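Long-range contact in probable transcriptional regulator (Pseudomonas aeruginosa PAO1, PDB 2GEN), which probably binds regulatory DNA through an N-terminal helix-turn-helix domain and acts as a TetR-family transcription factor: residues G62-F74 against V84-V96. Residues are numbered along the deposited sequence; the frame is centred on the assembly and turned at random.
Sequences GIGQYAALLEAGF and VRLLVTSYIDWVV
Q65 and W94 meet where helices 51-76 and 80-97 pack in the all-helical body of this TetR-family regulator. The short segments run roughly antiparallel, at 140°. Their axes come within 9.6 Å. The indole N-H of W94 is satisfied by Q65: W94 NE1 donates to Q65 OE1 over 2.8 Å, in a fairly straight bond. OE1 lies in the indole plane, at its edge. The amide stands almost upright to the ring, 84° between planes. W101 of helix 99-114 touches both side chains.

Y66 forms the second polar link. Its CG is anti to the backbone N (chi1 178°), and its ring reaches across to the other helix. Y66 OH donates to L87 O at 2.7 Å. Y91 N, which has a weak bond to V88 O, lies at the edge of the Y66 ring, 3.4 Å from Y66 CE1.

S90 is buried, and its hydroxyl turns back to its own helix. S90 OG donates to L86 O at 2.8 Å. S90 N also donates to L86 O, from the opposite face of the carbonyl plane.

Apolar contacts fill the end near F74. L70 CD1 meets L87 CD2 at 3.6 Å. G73 has no side chain, and L86 CD2 lies 3.5 Å from G73 C.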
loop_
_atom_site.group_PDB
_atom_site.type_symbol
_atom_site.label_atom_id
_atom_site.label_comp_id
_atom_site.label_asym_id
_atom_site.label_seq_id
_atom_site.Cartn_x
_atom_site.Cartn_y
_atom_site.Cartn_z
ATOM N N GLY A 62 -7.602 -14.868 5.200
ATOM C CA GLY A 62 -7.502 -14.130 3.946
ATOM C C GLY A 62 -6.114 -14.207 3.347
ATOM O O GLY A 62 -5.961 -14.534 2.169
ATOM N N ILE A 63 -5.078 -13.909 4.134
ATOM C CA ILE A 63 -3.721 -14.119 3.617
ATOM C C ILE A 63 -3.458 -15.598 3.314
ATOM O O ILE A 63 -2.750 -15.917 2.348
ATOM C CB ILE A 63 -2.599 -13.451 4.489
ATOM C CG1 ILE A 63 -2.547 -14.074 5.900
ATOM C CG2 ILE A 63 -2.822 -11.942 4.544
ATOM C CD1 ILE A 63 -1.292 -13.637 6.721
ATOM N N GLY A 64 -4.047 -16.504 4.098
ATOM C CA GLY A 64 -3.904 -17.947 3.872
ATOM C C GLY A 64 -4.448 -18.355 2.492
ATOM O O GLY A 64 -3.942 -19.305 1.872
ATOM N N GLN A 65 -5.473 -17.647 2.015
ATOM C CA GLN A 65 -6.074 -18.042 0.716
ATOM C C GLN A 65 -5.156 -17.703 -0.440
ATOM O O GLN A 65 -4.988 -18.516 -1.390
ATOM C CB GLN A 65 -7.475 -17.438 0.495
ATOM C CG GLN A 65 -8.515 -18.127 1.343
ATOM C CD GLN A 65 -9.923 -17.962 0.782
ATOM O OE1 GLN A 65 -10.159 -17.189 -0.156
ATOM N NE2 GLN A 65 -10.871 -18.675 1.388
ATOM N N TYR A 66 -4.528 -16.542 -0.361
ATOM C CA TYR A 66 -3.515 -16.209 -1.352
ATOM C C TYR A 66 -2.362 -17.228 -1.341
ATOM O O TYR A 66 -1.976 -17.730 -2.390
ATOM C CB TYR A 66 -3.058 -14.756 -1.206
ATOM C CG TYR A 66 -1.959 -14.350 -2.167
ATOM C CD1 TYR A 66 -2.205 -14.174 -3.542
ATOM C CD2 TYR A 66 -0.663 -14.141 -1.701
ATOM C CE1 TYR A 66 -1.183 -13.830 -4.428
ATOM C CE2 TYR A 66 0.377 -13.750 -2.578
ATOM C CZ TYR A 66 0.122 -13.586 -3.948
ATOM O OH TYR A 66 1.131 -13.203 -4.819
ATOM N N ALA A 67 -1.867 -17.589 -0.158
ATOM C CA ALA A 67 -0.745 -18.541 -0.114
ATOM C C ALA A 67 -1.122 -19.894 -0.708
ATOM O O ALA A 67 -0.298 -20.526 -1.379
ATOM C CB ALA A 67 -0.235 -18.685 1.317
ATOM N N ALA A 68 -2.393 -20.308 -0.513
ATOM C CA ALA A 68 -2.910 -21.593 -1.027
ATOM C C ALA A 68 -2.986 -21.582 -2.555
ATOM O O ALA A 68 -2.688 -22.618 -3.210
ATOM C CB ALA A 68 -4.292 -21.916 -0.410
ATOM N N LEU A 69 -3.347 -20.424 -3.124
ATOM C CA LEU A 69 -3.340 -20.250 -4.595
ATOM C C LEU A 69 -1.934 -20.476 -5.131
ATOM O O LEU A 69 -1.736 -21.183 -6.126
ATOM C CB LEU A 69 -3.847 -18.864 -4.981
ATOM C CG LEU A 69 -5.358 -18.692 -4.787
ATOM C CD1 LEU A 69 -5.741 -17.302 -5.186
ATOM C CD2 LEU A 69 -6.202 -19.734 -5.591
ATOM N N LEU A 70 -0.952 -19.894 -4.441
ATOM C CA LEU A 70 0.451 -20.027 -4.873
ATOM C C LEU A 70 0.912 -21.438 -4.784
ATOM O O LEU A 70 1.546 -21.918 -5.711
ATOM C CB LEU A 70 1.405 -19.108 -4.090
ATOM C CG LEU A 70 1.081 -17.627 -4.283
ATOM C CD1 LEU A 70 2.216 -16.850 -3.540
ATOM C CD2 LEU A 70 0.940 -17.138 -5.739
ATOM N N GLU A 71 0.589 -22.094 -3.681
ATOM C CA GLU A 71 0.956 -23.502 -3.494
ATOM C C GLU A 71 0.400 -24.354 -4.613
ATOM O O GLU A 71 1.157 -25.096 -5.258
ATOM C CB GLU A 71 0.562 -23.987 -2.090
ATOM C CG GLU A 71 0.722 -25.520 -1.910
ATOM C CD GLU A 71 2.162 -26.013 -1.766
ATOM O OE1 GLU A 71 3.074 -25.200 -1.495
ATOM O OE2 GLU A 71 2.374 -27.251 -1.898
ATOM N N ALA A 72 -0.890 -24.164 -4.931
ATOM C CA ALA A 72 -1.513 -24.929 -6.030
ATOM C C ALA A 72 -0.817 -24.638 -7.357
ATOM O O ALA A 72 -0.538 -25.527 -8.162
ATOM C CB ALA A 72 -3.015 -24.628 -6.124
ATOM N N GLY A 73 -0.534 -23.376 -7.593
ATOM C CA GLY A 73 0.045 -22.969 -8.866
ATOM C C GLY A 73 1.514 -23.353 -9.056
ATOM O O GLY A 73 1.916 -23.693 -10.159
ATOM N N PHE A 74 2.322 -23.261 -8.006
ATOM C CA PHE A 74 3.768 -23.527 -8.157
ATOM C C PHE A 74 3.951 -24.931 -8.699
ATOM O O PHE A 74 4.786 -25.143 -9.599
ATOM C CB PHE A 74 4.491 -23.348 -6.829
ATOM C CG PHE A 74 4.655 -21.894 -6.400
ATOM C CD1 PHE A 74 4.893 -20.889 -7.333
ATOM C CD2 PHE A 74 4.678 -21.560 -5.031
ATOM C CE1 PHE A 74 5.054 -19.547 -6.930
ATOM C CE2 PHE A 74 4.881 -20.216 -4.606
ATOM C CZ PHE A 74 5.067 -19.219 -5.550
ATOM N N VAL A 84 6.292 -16.230 -12.121
ATOM C CA VAL A 84 6.177 -14.831 -11.835
ATOM C C VAL A 84 4.736 -14.362 -12.076
ATOM O O VAL A 84 4.127 -13.737 -11.222
ATOM C CB VAL A 84 7.154 -14.039 -12.705
ATOM C CG1 VAL A 84 6.890 -12.560 -12.583
ATOM C CG2 VAL A 84 8.587 -14.290 -12.184
ATOM N N ARG A 85 4.194 -14.757 -13.215
ATOM C CA ARG A 85 2.790 -14.339 -13.543
ATOM C C ARG A 85 1.830 -14.783 -12.455
ATOM O O ARG A 85 0.907 -14.054 -12.133
ATOM C CB ARG A 85 2.336 -14.914 -14.863
ATOM C CG ARG A 85 2.980 -14.274 -16.136
ATOM C CD ARG A 85 2.614 -15.097 -17.367
ATOM N NE ARG A 85 1.164 -15.094 -17.566
ATOM C CZ ARG A 85 0.478 -14.124 -18.191
ATOM N NH1 ARG A 85 1.087 -13.088 -18.775
ATOM N NH2 ARG A 85 -0.855 -14.228 -18.274
ATOM N N LEU A 86 2.011 -15.996 -11.920
ATOM C CA LEU A 86 1.169 -16.577 -10.879
ATOM C C LEU A 86 1.083 -15.699 -9.655
ATOM O O LEU A 86 0.022 -15.584 -9.059
ATOM C CB LEU A 86 1.690 -17.999 -10.538
ATOM C CG LEU A 86 0.869 -18.681 -9.443
ATOM C CD1 LEU A 86 -0.470 -19.151 -10.019
ATOM C CD2 LEU A 86 1.720 -19.840 -8.926
ATOM N N LEU A 87 2.215 -15.098 -9.216
ATOM C CA LEU A 87 2.169 -14.204 -8.059
ATOM C C LEU A 87 1.185 -13.059 -8.309
ATOM O O LEU A 87 0.489 -12.655 -7.397
ATOM C CB LEU A 87 3.556 -13.626 -7.801
ATOM C CG LEU A 87 4.602 -14.693 -7.364
ATOM C CD1 LEU A 87 6.039 -14.145 -7.456
ATOM C CD2 LEU A 87 4.336 -15.148 -5.937
ATOM N N VAL A 88 1.142 -12.588 -9.547
ATOM C CA VAL A 88 0.288 -11.444 -9.890
ATOM C C VAL A 88 -1.153 -11.853 -10.147
ATOM O O VAL A 88 -2.057 -11.301 -9.510
ATOM C CB VAL A 88 0.825 -10.708 -11.099
ATOM C CG1 VAL A 88 -0.151 -9.509 -11.555
ATOM C CG2 VAL A 88 2.217 -10.098 -10.743
ATOM N N THR A 89 -1.357 -12.816 -11.052
ATOM C CA THR A 89 -2.803 -13.202 -11.339
ATOM C C THR A 89 -3.504 -13.730 -10.087
ATOM O O THR A 89 -4.696 -13.521 -9.942
ATOM C CB THR A 89 -2.907 -14.223 -12.466
ATOM O OG1 THR A 89 -2.252 -15.436 -12.065
ATOM C CG2 THR A 89 -2.230 -13.693 -13.712
ATOM N N SER A 90 -2.808 -14.448 -9.192
ATOM C CA SER A 90 -3.438 -14.968 -7.988
ATOM C C SER A 90 -3.966 -13.840 -7.108
ATOM O O SER A 90 -5.069 -13.925 -6.559
ATOM C CB SER A 90 -2.497 -15.903 -7.209
ATOM O OG SER A 90 -2.192 -17.021 -7.995
ATOM N N TYR A 91 -3.178 -12.762 -6.996
ATOM C CA TYR A 91 -3.585 -11.664 -6.156
ATOM C C TYR A 91 -4.769 -10.911 -6.777
ATOM O O TYR A 91 -5.783 -10.706 -6.105
ATOM C CB TYR A 91 -2.399 -10.720 -5.897
ATOM C CG TYR A 91 -2.843 -9.601 -5.039
ATOM C CD1 TYR A 91 -3.185 -9.837 -3.690
ATOM C CD2 TYR A 91 -2.994 -8.309 -5.561
ATOM C CE1 TYR A 91 -3.640 -8.779 -2.870
ATOM C CE2 TYR A 91 -3.443 -7.259 -4.757
ATOM C CZ TYR A 91 -3.751 -7.496 -3.434
ATOM O OH TYR A 91 -4.223 -6.469 -2.644
ATOM N N ILE A 92 -4.667 -10.589 -8.057
ATOM C CA ILE A 92 -5.691 -9.795 -8.747
ATOM C C ILE A 92 -7.003 -10.605 -8.726
ATOM O O ILE A 92 -8.034 -10.096 -8.319
ATOM C CB ILE A 92 -5.240 -9.436 -10.174
ATOM C CG1 ILE A 92 -4.092 -8.405 -10.106
ATOM C CG2 ILE A 92 -6.475 -8.917 -11.006
ATOM C CD1 ILE A 92 -4.474 -7.103 -9.479
ATOM N N ASP A 93 -6.911 -11.875 -9.090
ATOM C CA ASP A 93 -8.135 -12.729 -9.153
ATOM C C ASP A 93 -8.781 -12.844 -7.790
ATOM O O ASP A 93 -9.993 -12.788 -7.694
ATOM C CB ASP A 93 -7.791 -14.091 -9.694
ATOM C CG ASP A 93 -7.404 -14.040 -11.161
ATOM O OD1 ASP A 93 -7.592 -12.959 -11.805
ATOM O OD2 ASP A 93 -6.934 -15.071 -11.708
ATOM N N TRP A 94 -7.968 -13.049 -6.735
ATOM C CA TRP A 94 -8.484 -13.177 -5.390
ATOM C C TRP A 94 -9.196 -11.865 -4.944
ATOM O O TRP A 94 -10.304 -11.902 -4.361
ATOM C CB TRP A 94 -7.371 -13.597 -4.403
ATOM C CG TRP A 94 -7.954 -13.886 -3.029
ATOM C CD1 TRP A 94 -8.461 -15.105 -2.558
ATOM C CD2 TRP A 94 -8.128 -12.950 -1.983
ATOM N NE1 TRP A 94 -8.919 -14.942 -1.260
ATOM C CE2 TRP A 94 -8.721 -13.640 -0.885
ATOM C CE3 TRP A 94 -7.827 -11.587 -1.846
ATOM C CZ2 TRP A 94 -9.028 -12.987 0.331
ATOM C CZ3 TRP A 94 -8.119 -10.949 -0.620
ATOM C CH2 TRP A 94 -8.715 -11.662 0.429
ATOM N N VAL A 95 -8.590 -10.716 -5.270
ATOM C CA VAL A 95 -9.193 -9.427 -4.915
ATOM C C VAL A 95 -10.523 -9.253 -5.678
ATOM O O VAL A 95 -11.519 -8.845 -5.074
ATOM C CB VAL A 95 -8.244 -8.287 -5.235
ATOM C CG1 VAL A 95 -8.985 -6.917 -5.216
ATOM C CG2 VAL A 95 -7.029 -8.349 -4.274
ATOM N N VAL A 96 -10.520 -9.552 -6.971
ATOM C CA VAL A 96 -11.743 -9.341 -7.805
ATOM C C VAL A 96 -12.915 -10.208 -7.252
ATOM O O VAL A 96 -14.069 -9.762 -7.242
ATOM C CB VAL A 96 -11.484 -9.616 -9.296
ATOM C CG1 VAL A 96 -12.839 -9.687 -10.072
ATOM C CG2 VAL A 96 -10.592 -8.519 -9.877
#